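Local structure of diaminopropionate ammonia-lyase (Escherichia coli, 4D9I) at residues T117-N122 and I140-G145; A147-D152 and D379-H384; L6-A11 and A348-H353. The protein breaks down both the L- and D-isomers of 2,3-diaminopropionate to pyruvate and ammonia, using pyridoxal 5'-phosphate as its cofactor. All coordinates share one frame; numbering follows the deposited sequence.

Contact 1. Residues T117-N122 and I140-G145; sequences TTTDGN and IYMPKG
T117 and Y141 are paired near the C-terminal ends of two parallel strands: Y141 N donates to T117 O at 2.7 Å with an N-H...O angle of 166°. The next rung runs the other way, from T119 N to Y141 O over 2.9 Å. The carbonyl of Y141 meets this donor almost head-on, at a C=O...N angle of 176°. A third rung would need an N-H at P143, and proline has none; its CD instead lies 3.3 Å from T119 O, consistent with the hydrogen-bonded pairing ending here. The two strands, 114-118 and 137-142, are the outer members of a beta-alpha-beta unit whose helix, 122-133, starts just beyond G121.

T119 works on two fronts. Its OG1, anti to the backbone N (chi1 -167°), accepts from G121 N at 3.0 Å, an ST turn, and also bonds G124 N. Its CG2 presses on I140 CG2 at 3.4 Å, tighter than usual for methyl carbons, and meets M142 CG at 3.8 Å. An alanine here would probably leave the N-H groups of G121 and G124 without this acceptor and open a gap beside I140 CG2. The other hydroxyls look elsewhere: T117 OG1 bonds V187 O and T118 OG1 bonds T175 OG1.

M142 bends at chi3 to bring CE within 3.6 Å of D120 C. The chemistry implies a backbone fixed by strand and turn bonds, while D120, the inferred proton acceptor for the L-isomer, points away from strand 137-142, its OD1 bonded to G288 N and a Tris molecule, probably from the crystallisation liquor.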
loop_
_atom_site.group_PDB
_atom_site.type_symbol
_atom_site.label_atom_id
_atom_site.label_comp_id
_atom_site.label_asym_id
_atom_site.label_seq_id
_atom_site.Cartn_x
_atom_site.Cartn_y
_atom_site.Cartn_z
ATOM N N THR B 117 -19.396 29.213 6.186
ATOM C CA THR B 117 -18.571 28.253 6.883
ATOM C C THR B 117 -17.094 28.423 6.567
ATOM O O THR B 117 -16.738 28.691 5.428
ATOM C CB THR B 117 -19.030 26.831 6.485
ATOM O OG1 THR B 117 -20.365 26.625 6.975
ATOM C CG2 THR B 117 -18.116 25.764 7.044
ATOM N N THR B 118 -16.255 28.274 7.592
ATOM C CA THR B 118 -14.808 28.087 7.436
ATOM C C THR B 118 -14.434 26.610 7.606
ATOM O O THR B 118 -14.979 25.917 8.464
ATOM C CB THR B 118 -13.986 28.952 8.421
ATOM O OG1 THR B 118 -14.044 30.324 8.018
ATOM C CG2 THR B 118 -12.522 28.522 8.417
ATOM N N THR B 119 -13.499 26.144 6.779
ATOM C CA THR B 119 -13.091 24.756 6.772
ATOM C C THR B 119 -11.681 24.571 6.222
ATOM O O THR B 119 -11.188 25.383 5.430
ATOM C CB THR B 119 -14.031 23.896 5.908
ATOM O OG1 THR B 119 -13.772 22.501 6.165
ATOM C CG2 THR B 119 -13.831 24.213 4.410
ATOM N N ASP B 120 -11.038 23.488 6.632
ATOM C CA ASP B 120 -9.755 23.152 6.023
ATOM C C ASP B 120 -9.959 21.972 5.072
ATOM O O ASP B 120 -9.000 21.415 4.543
ATOM C CB ASP B 120 -8.695 22.873 7.092
ATOM C CG ASP B 120 -9.058 21.697 7.976
ATOM O OD1 ASP B 120 -8.294 21.408 8.926
ATOM O OD2 ASP B 120 -10.110 21.063 7.719
ATOM N N GLY B 121 -11.219 21.596 4.854
ATOM C CA GLY B 121 -11.509 20.481 3.971
ATOM C C GLY B 121 -12.882 19.861 4.065
ATOM O O GLY B 121 -13.782 20.240 3.312
ATOM N N ASN B 122 -13.051 18.914 4.983
ATOM C CA ASN B 122 -14.251 18.062 5.014
ATOM C C ASN B 122 -15.541 18.712 5.505
ATOM O O ASN B 122 -16.619 18.508 4.934
ATOM C CB ASN B 122 -13.967 16.802 5.827
ATOM C CG ASN B 122 -12.851 15.983 5.223
ATOM O OD1 ASN B 122 -12.740 15.891 4.002
ATOM N ND2 ASN B 122 -12.031 15.387 6.066
ATOM N N ILE B 140 -18.169 29.174 1.508
ATOM C CA ILE B 140 -17.111 28.514 2.271
ATOM C C ILE B 140 -15.806 29.318 2.244
ATOM O O ILE B 140 -15.346 29.755 1.180
ATOM C CB ILE B 140 -16.859 27.076 1.745
ATOM C CG1 ILE B 140 -18.175 26.289 1.586
ATOM C CG2 ILE B 140 -15.871 26.330 2.617
ATOM C CD1 ILE B 140 -19.122 26.261 2.782
ATOM N N TYR B 141 -15.217 29.538 3.414
ATOM C CA TYR B 141 -13.879 30.128 3.489
ATOM C C TYR B 141 -12.835 29.047 3.846
ATOM O O TYR B 141 -13.087 28.186 4.691
ATOM C CB TYR B 141 -13.854 31.294 4.490
ATOM C CG TYR B 141 -14.686 32.501 4.080
ATOM C CD1 TYR B 141 -15.725 32.382 3.155
ATOM C CD2 TYR B 141 -14.454 33.754 4.639
ATOM C CE1 TYR B 141 -16.488 33.471 2.784
ATOM C CE2 TYR B 141 -15.221 34.851 4.271
ATOM C CZ TYR B 141 -16.236 34.704 3.344
ATOM O OH TYR B 141 -17.011 35.780 2.977
ATOM N N MET B 142 -11.689 29.081 3.174
ATOM C CA MET B 142 -10.571 28.181 3.482
ATOM C C MET B 142 -9.291 28.995 3.755
ATOM O O MET B 142 -9.079 30.037 3.128
ATOM C CB MET B 142 -10.360 27.156 2.353
ATOM C CG MET B 142 -11.561 26.252 2.077
ATOM S SD MET B 142 -11.158 24.885 0.963
ATOM C CE MET B 142 -10.162 23.892 2.067
ATOM N N PRO B 143 -8.451 28.541 4.710
ATOM C CA PRO B 143 -7.281 29.329 5.100
ATOM C C PRO B 143 -6.122 29.202 4.116
ATOM O O PRO B 143 -6.119 28.292 3.278
ATOM C CB PRO B 143 -6.887 28.749 6.467
ATOM C CG PRO B 143 -7.768 27.572 6.701
ATOM C CD PRO B 143 -8.517 27.268 5.442
ATOM N N LYS B 144 -5.158 30.120 4.221
ATOM C CA LYS B 144 -3.940 30.089 3.418
ATOM C C LYS B 144 -3.290 28.714 3.493
ATOM O O LYS B 144 -3.169 28.129 4.579
ATOM C CB LYS B 144 -2.954 31.187 3.856
ATOM C CG LYS B 144 -2.334 31.011 5.239
ATOM N N GLY B 145 -2.915 28.187 2.330
ATOM C CA GLY B 145 -2.260 26.881 2.246
ATOM C C GLY B 145 -3.135 25.739 1.767
ATOM O O GLY B 145 -2.624 24.668 1.432
#

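Contact 2. Residues A147-D152 and D379-H384; sequences AQERVD and DTDVKH
E149 reaches from the first turn of helix 148-155 to the start of helix 382-389, where its OE1 accepts from V382 N at 2.9 Å. The bond is nearly straight, 166° at the hydrogen, and enters on the syn side of the carboxylate. CG stands anti to the backbone N (chi1 -173°) and the chain is extended beyond it, which carries the carboxylate out to V382. V382 packs against the same carboxylate, crossing the E149 side chain at about a right angle, with CG2 3.4 Å from OE1. Two waters complete the grip: one donates to both E149 OE1 and D381 OD1, the other to E149 OE2 and D379 O. The first is likely to ease the repulsion between OE1 and OD1, which lie 4.3 Å apart.

D381 is the N-cap of helix 382-389, its OD1 accepting from H384 N at 3.0 Å, so that D381 and E149 both take up N-H groups of the helix's first turn. Helix 148-155 follows a strand of the four-stranded parallel sheet, whereas 379-384 follows strand 370-375 of the seven-stranded mixed sheet; the contact therefore joins elements that follow the two separate sheets of this fold type II enzyme.

R150, extended from CG to NE, lays its guanidinium across this junction. At its edge, NH2 donates to T380 OG1 at 2.9 Å, close to the guanidinium plane, and that hydroxyl also bonds E377 OE1. Over one face sits D381 CB, 3.6 Å from NH2 and offset toward the rim. The D381 carboxylate is turned 88° from the guanidinium, and the NH1-OD2 salt bridge is long, 4.0 Å, resting on charge alone. A third water bridges the pair, accepting from R150 NH1 and donating to D381 OD2.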
loop_
_atom_site.group_PDB
_atom_site.type_symbol
_atom_site.label_atom_id
_atom_site.label_comp_id
_atom_site.label_asym_id
_atom_site.label_seq_id
_atom_site.Cartn_x
_atom_site.Cartn_y
_atom_site.Cartn_z
ATOM N N ALA B 147 -5.240 22.937 0.024
ATOM C CA ALA B 147 -5.038 22.126 -1.174
ATOM C C ALA B 147 -6.085 22.503 -2.207
ATOM O O ALA B 147 -7.280 22.486 -1.917
ATOM C CB ALA B 147 -5.143 20.641 -0.835
ATOM N N GLN B 148 -5.623 22.832 -3.410
ATOM C CA GLN B 148 -6.496 23.216 -4.522
ATOM C C GLN B 148 -7.611 22.201 -4.772
ATOM O O GLN B 148 -8.734 22.579 -5.117
ATOM C CB GLN B 148 -5.675 23.416 -5.799
ATOM C CG GLN B 148 -6.412 24.149 -6.910
ATOM C CD GLN B 148 -6.640 25.611 -6.589
ATOM O OE1 GLN B 148 -7.768 26.039 -6.348
ATOM N NE2 GLN B 148 -5.557 26.387 -6.580
ATOM N N GLU B 149 -7.305 20.918 -4.597
ATOM C CA GLU B 149 -8.304 19.866 -4.787
ATOM C C GLU B 149 -9.499 20.019 -3.855
ATOM O O GLU B 149 -10.636 19.793 -4.262
ATOM C CB GLU B 149 -7.696 18.474 -4.603
ATOM C CG GLU B 149 -8.659 17.352 -4.968
ATOM C CD GLU B 149 -8.101 15.954 -4.729
ATOM O OE1 GLU B 149 -6.910 15.814 -4.409
ATOM O OE2 GLU B 149 -8.868 14.991 -4.877
ATOM N N ARG B 150 -9.238 20.391 -2.608
ATOM C CA ARG B 150 -10.308 20.532 -1.631
ATOM C C ARG B 150 -11.174 21.769 -1.942
ATOM O O ARG B 150 -12.407 21.730 -1.796
ATOM C CB ARG B 150 -9.746 20.571 -0.209
ATOM C CG ARG B 150 -9.086 19.279 0.237
ATOM C CD ARG B 150 -8.526 19.404 1.643
ATOM N NE ARG B 150 -8.172 18.089 2.156
ATOM C CZ ARG B 150 -6.965 17.721 2.580
ATOM N NH1 ARG B 150 -5.949 18.572 2.608
ATOM N NH2 ARG B 150 -6.793 16.483 3.014
ATOM N N VAL B 151 -10.525 22.844 -2.388
ATOM C CA VAL B 151 -11.203 24.045 -2.891
ATOM C C VAL B 151 -12.145 23.640 -4.019
ATOM O O VAL B 151 -13.339 23.936 -3.991
ATOM C CB VAL B 151 -10.181 25.092 -3.407
ATOM C CG1 VAL B 151 -10.881 26.251 -4.097
ATOM C CG2 VAL B 151 -9.297 25.577 -2.267
ATOM N N ASP B 152 -11.585 22.917 -4.986
ATOM C CA ASP B 152 -12.327 22.473 -6.154
ATOM C C ASP B 152 -13.501 21.547 -5.805
ATOM O O ASP B 152 -14.555 21.636 -6.435
ATOM C CB ASP B 152 -11.363 21.861 -7.192
ATOM C CG ASP B 152 -10.493 22.929 -7.877
ATOM O OD1 ASP B 152 -10.788 24.130 -7.714
ATOM O OD2 ASP B 152 -9.504 22.577 -8.566
ATOM N N ASP B 379 -8.597 9.512 0.777
ATOM C CA ASP B 379 -7.600 10.352 0.134
ATOM C C ASP B 379 -8.210 11.657 -0.390
ATOM O O ASP B 379 -8.300 11.890 -1.605
ATOM C CB ASP B 379 -6.895 9.573 -0.992
ATOM C CG ASP B 379 -7.870 8.960 -1.983
ATOM O OD1 ASP B 379 -9.087 8.914 -1.692
ATOM O OD2 ASP B 379 -7.426 8.507 -3.052
ATOM N N THR B 380 -8.617 12.518 0.535
ATOM C CA THR B 380 -9.230 13.770 0.165
ATOM C C THR B 380 -8.237 14.711 -0.535
ATOM O O THR B 380 -8.649 15.611 -1.242
ATOM C CB THR B 380 -9.882 14.432 1.391
ATOM O OG1 THR B 380 -8.908 14.555 2.426
ATOM C CG2 THR B 380 -11.044 13.571 1.889
ATOM N N ASP B 381 -6.941 14.491 -0.320
ATOM C CA ASP B 381 -5.879 15.163 -1.045
ATOM C C ASP B 381 -5.043 14.064 -1.740
ATOM O O ASP B 381 -4.154 13.486 -1.118
ATOM C CB ASP B 381 -5.008 15.986 -0.080
ATOM C CG ASP B 381 -3.834 16.686 -0.773
ATOM O OD1 ASP B 381 -3.466 16.324 -1.907
ATOM O OD2 ASP B 381 -3.249 17.602 -0.167
ATOM N N VAL B 382 -5.338 13.784 -3.008
ATOM C CA VAL B 382 -4.714 12.630 -3.678
ATOM C C VAL B 382 -3.205 12.805 -3.888
ATOM O O VAL B 382 -2.451 11.815 -3.901
ATOM C CB VAL B 382 -5.430 12.222 -4.989
ATOM C CG1 VAL B 382 -6.886 11.873 -4.725
ATOM C CG2 VAL B 382 -5.320 13.311 -6.040
ATOM N N LYS B 383 -2.783 14.066 -4.056
ATOM C CA LYS B 383 -1.377 14.429 -4.222
ATOM C C LYS B 383 -0.602 14.005 -2.981
ATOM O O LYS B 383 0.357 13.251 -3.065
ATOM C CB LYS B 383 -1.251 15.947 -4.419
ATOM C CG LYS B 383 0.051 16.411 -5.043
ATOM C CD LYS B 383 -0.103 17.858 -5.508
ATOM C CE LYS B 383 1.198 18.428 -6.050
ATOM N NZ LYS B 383 2.323 18.202 -5.092
ATOM N N HIS B 384 -1.056 14.487 -1.824
ATOM C CA HIS B 384 -0.453 14.156 -0.529
ATOM C C HIS B 384 -0.537 12.674 -0.220
ATOM O O HIS B 384 0.424 12.055 0.303
ATOM C CB HIS B 384 -1.131 15.018 0.548
ATOM C CG HIS B 384 -0.669 14.731 1.948
ATOM N ND1 HIS B 384 0.529 15.133 2.413
ATOM C CD2 HIS B 384 -1.287 14.040 2.987
ATOM C CE1 HIS B 384 0.676 14.725 3.687
ATOM N NE2 HIS B 384 -0.443 14.053 4.040
HETATM O O HOH W 1 -4.481 17.017 -4.130
HETATM O O HOH W 2 -9.758 13.155 -3.277
HETATM O O HOH W 3 -3.223 17.882 2.467
#

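Contact 3. Residues L6-A11 and A348-H353; sequences LKIDIA and AAVHYH
I8 pushes its CD1 methyl into a shallow hollow on the last turns of helix 338-352, against A349 and V350. This is strand-on-helix packing at the margin of the seven-stranded mixed sheet: strand 8-12 is the outermost strand at one side within this chain, paired antiparallel with 308-312, and the helix lies against the residues that enter it. The small A349 forms the floor of the hollow. I8 CD1 comes to 3.5 Å from A349 CB, tighter than usual for two carbons, while V350 CG2 at 4.0 Å makes one wall and the H353 ring, with CD2 at 4.5 Å, approaches from another. CG1 of I8 is anti to its own carbonyl carbon (chi1 -52°), and CD1 lies roughly anti to CA (chi2 155°), which extends the branch to the helix. The I8 side chain also touches I310 of the neighbouring strand.

A349 CB is met from a second direction by L6. The CD1 branch of that leucine stands 4.3 Å away, a looser fit than that of I8, and the two approaches open an angle of about 116° at CB. L6 in turn packs on V316 and L319 of helix 315-325, so L6 lies between A349 and helix 315-325.

Around this apolar core the polar atoms meet through water. One water accepts from L6 N and donates to A349 O at 2.7 Å, engaging a carbonyl near the helix end. H353 turns the edge of its ring to L6 O, with CD2 3.8 Å from that oxygen, while ND1 bonds Q355 N. A second water lies in the ring plane, 3.0 Å from H353 NE2, and donates to L6 O.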
loop_
_atom_site.group_PDB
_atom_site.type_symbol
_atom_site.label_atom_id
_atom_site.label_comp_id
_atom_site.label_asym_id
_atom_site.label_seq_id
_atom_site.Cartn_x
_atom_site.Cartn_y
_atom_site.Cartn_z
ATOM N N LEU B 6 8.843 6.702 17.535
ATOM C CA LEU B 6 8.045 7.878 17.202
ATOM C C LEU B 6 7.453 8.402 18.486
ATOM O O LEU B 6 7.033 7.626 19.355
ATOM C CB LEU B 6 6.954 7.559 16.177
ATOM C CG LEU B 6 7.478 7.067 14.811
ATOM C CD1 LEU B 6 6.315 6.801 13.873
ATOM C CD2 LEU B 6 8.440 8.068 14.178
ATOM N N LYS B 7 7.442 9.724 18.605
ATOM C CA LYS B 7 6.931 10.371 19.794
ATOM C C LYS B 7 5.473 9.953 20.012
ATOM O O LYS B 7 4.610 10.245 19.188
ATOM C CB LYS B 7 7.067 11.887 19.655
ATOM C CG LYS B 7 6.494 12.669 20.821
ATOM C CD LYS B 7 6.199 14.101 20.407
ATOM C CE LYS B 7 5.612 14.867 21.573
ATOM N NZ LYS B 7 5.690 16.352 21.409
ATOM N N ILE B 8 5.218 9.210 21.091
ATOM C CA ILE B 8 3.842 8.920 21.525
ATOM C C ILE B 8 3.715 9.203 23.017
ATOM O O ILE B 8 4.013 8.332 23.847
ATOM C CB ILE B 8 3.424 7.446 21.331
ATOM C CG1 ILE B 8 3.670 6.945 19.912
ATOM C CG2 ILE B 8 1.948 7.267 21.687
ATOM C CD1 ILE B 8 3.858 5.440 19.878
ATOM N N ASP B 9 3.288 10.405 23.368
ATOM C CA ASP B 9 3.099 10.743 24.769
ATOM C C ASP B 9 1.687 10.366 25.179
ATOM O O ASP B 9 0.722 10.773 24.523
ATOM C CB ASP B 9 3.351 12.235 25.004
ATOM C CG ASP B 9 4.823 12.613 24.840
ATOM O OD1 ASP B 9 5.693 11.766 25.079
ATOM O OD2 ASP B 9 5.109 13.772 24.482
ATOM N N ILE B 10 1.587 9.568 26.243
ATOM C CA ILE B 10 0.305 9.111 26.780
ATOM C C ILE B 10 0.087 9.720 28.142
ATOM O O ILE B 10 0.939 9.576 29.032
ATOM C CB ILE B 10 0.252 7.573 26.945
ATOM C CG1 ILE B 10 0.549 6.869 25.621
ATOM C CG2 ILE B 10 -1.108 7.152 27.496
ATOM C CD1 ILE B 10 1.150 5.483 25.781
ATOM N N ALA B 11 -1.047 10.403 28.311
ATOM C CA ALA B 11 -1.418 10.952 29.608
ATOM C C ALA B 11 -2.755 10.371 30.034
ATOM O O ALA B 11 -3.745 10.472 29.297
ATOM C CB ALA B 11 -1.482 12.470 29.554
ATOM N N ALA B 348 0.408 1.092 15.269
ATOM C CA ALA B 348 1.569 0.645 14.499
ATOM C C ALA B 348 2.868 1.191 15.126
ATOM O O ALA B 348 3.867 0.465 15.199
ATOM C CB ALA B 348 1.448 1.090 13.048
ATOM N N ALA B 349 2.839 2.453 15.584
ATOM C CA ALA B 349 4.005 3.073 16.219
ATOM C C ALA B 349 4.368 2.353 17.513
ATOM O O ALA B 349 5.546 2.221 17.856
ATOM C CB ALA B 349 3.746 4.552 16.498
ATOM N N VAL B 350 3.343 1.935 18.246
ATOM C CA VAL B 350 3.530 1.188 19.490
ATOM C C VAL B 350 4.189 -0.152 19.155
ATOM O O VAL B 350 5.143 -0.563 19.808
ATOM C CB VAL B 350 2.180 0.946 20.199
ATOM C CG1 VAL B 350 2.296 -0.183 21.229
ATOM C CG2 VAL B 350 1.657 2.237 20.847
ATOM N N HIS B 351 3.665 -0.821 18.131
ATOM C CA HIS B 351 4.152 -2.139 17.772
ATOM C C HIS B 351 5.642 -2.152 17.511
ATOM O O HIS B 351 6.341 -3.023 17.984
ATOM C CB HIS B 351 3.408 -2.687 16.565
ATOM C CG HIS B 351 3.995 -3.970 16.049
ATOM N ND1 HIS B 351 3.916 -5.124 16.736
ATOM C CD2 HIS B 351 4.710 -4.248 14.889
ATOM C CE1 HIS B 351 4.570 -6.097 16.057
ATOM N NE2 HIS B 351 5.044 -5.565 14.922
ATOM N N TYR B 352 6.135 -1.161 16.773
ATOM C CA TYR B 352 7.543 -1.146 16.388
ATOM C C TYR B 352 8.487 -0.445 17.372
ATOM O O TYR B 352 9.707 -0.510 17.215
ATOM C CB TYR B 352 7.680 -0.545 14.993
ATOM C CG TYR B 352 7.138 -1.433 13.890
ATOM C CD1 TYR B 352 7.825 -2.597 13.514
ATOM C CD2 TYR B 352 5.955 -1.110 13.207
ATOM C CE1 TYR B 352 7.362 -3.412 12.496
ATOM C CE2 TYR B 352 5.473 -1.935 12.171
ATOM C CZ TYR B 352 6.190 -3.081 11.827
ATOM O OH TYR B 352 5.760 -3.920 10.818
ATOM N N HIS B 353 7.910 0.230 18.371
ATOM C CA HIS B 353 8.653 0.959 19.405
ATOM C C HIS B 353 9.485 0.025 20.268
ATOM O O HIS B 353 9.019 -1.058 20.625
ATOM C CB HIS B 353 7.650 1.727 20.273
ATOM C CG HIS B 353 8.239 2.896 21.027
ATOM N ND1 HIS B 353 9.067 2.739 22.084
ATOM C CD2 HIS B 353 8.063 4.272 20.866
ATOM C CE1 HIS B 353 9.408 3.950 22.569
ATOM N NE2 HIS B 353 8.803 4.886 21.817
HETATM O O HOH W 4 7.561 4.045 17.475
HETATM O O HOH W 5 8.787 7.928 21.965
#

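In the fold
From the N terminus, 6-11 opens the longest loop, closed when 348-353 packs against the edge strand in contact 3. Inside it nests contact 1, which closes a short loop between neighbouring parallel strands of the smaller sheet. Contact 2 begins just afterwards at 147-152 and closes only at 379-384, beyond 353, so it crosses contact 3 and ties the smaller sheet's flank to the chain's C-terminal part. Contacts 1 and 2 adjoin, with centres about 12 Å apart: R150 CD lies 3.6 Å from D120 O and V151 CG2 touches M142 SD. Contact 3 stands well apart, its centre about 31 Å from that of contact 1.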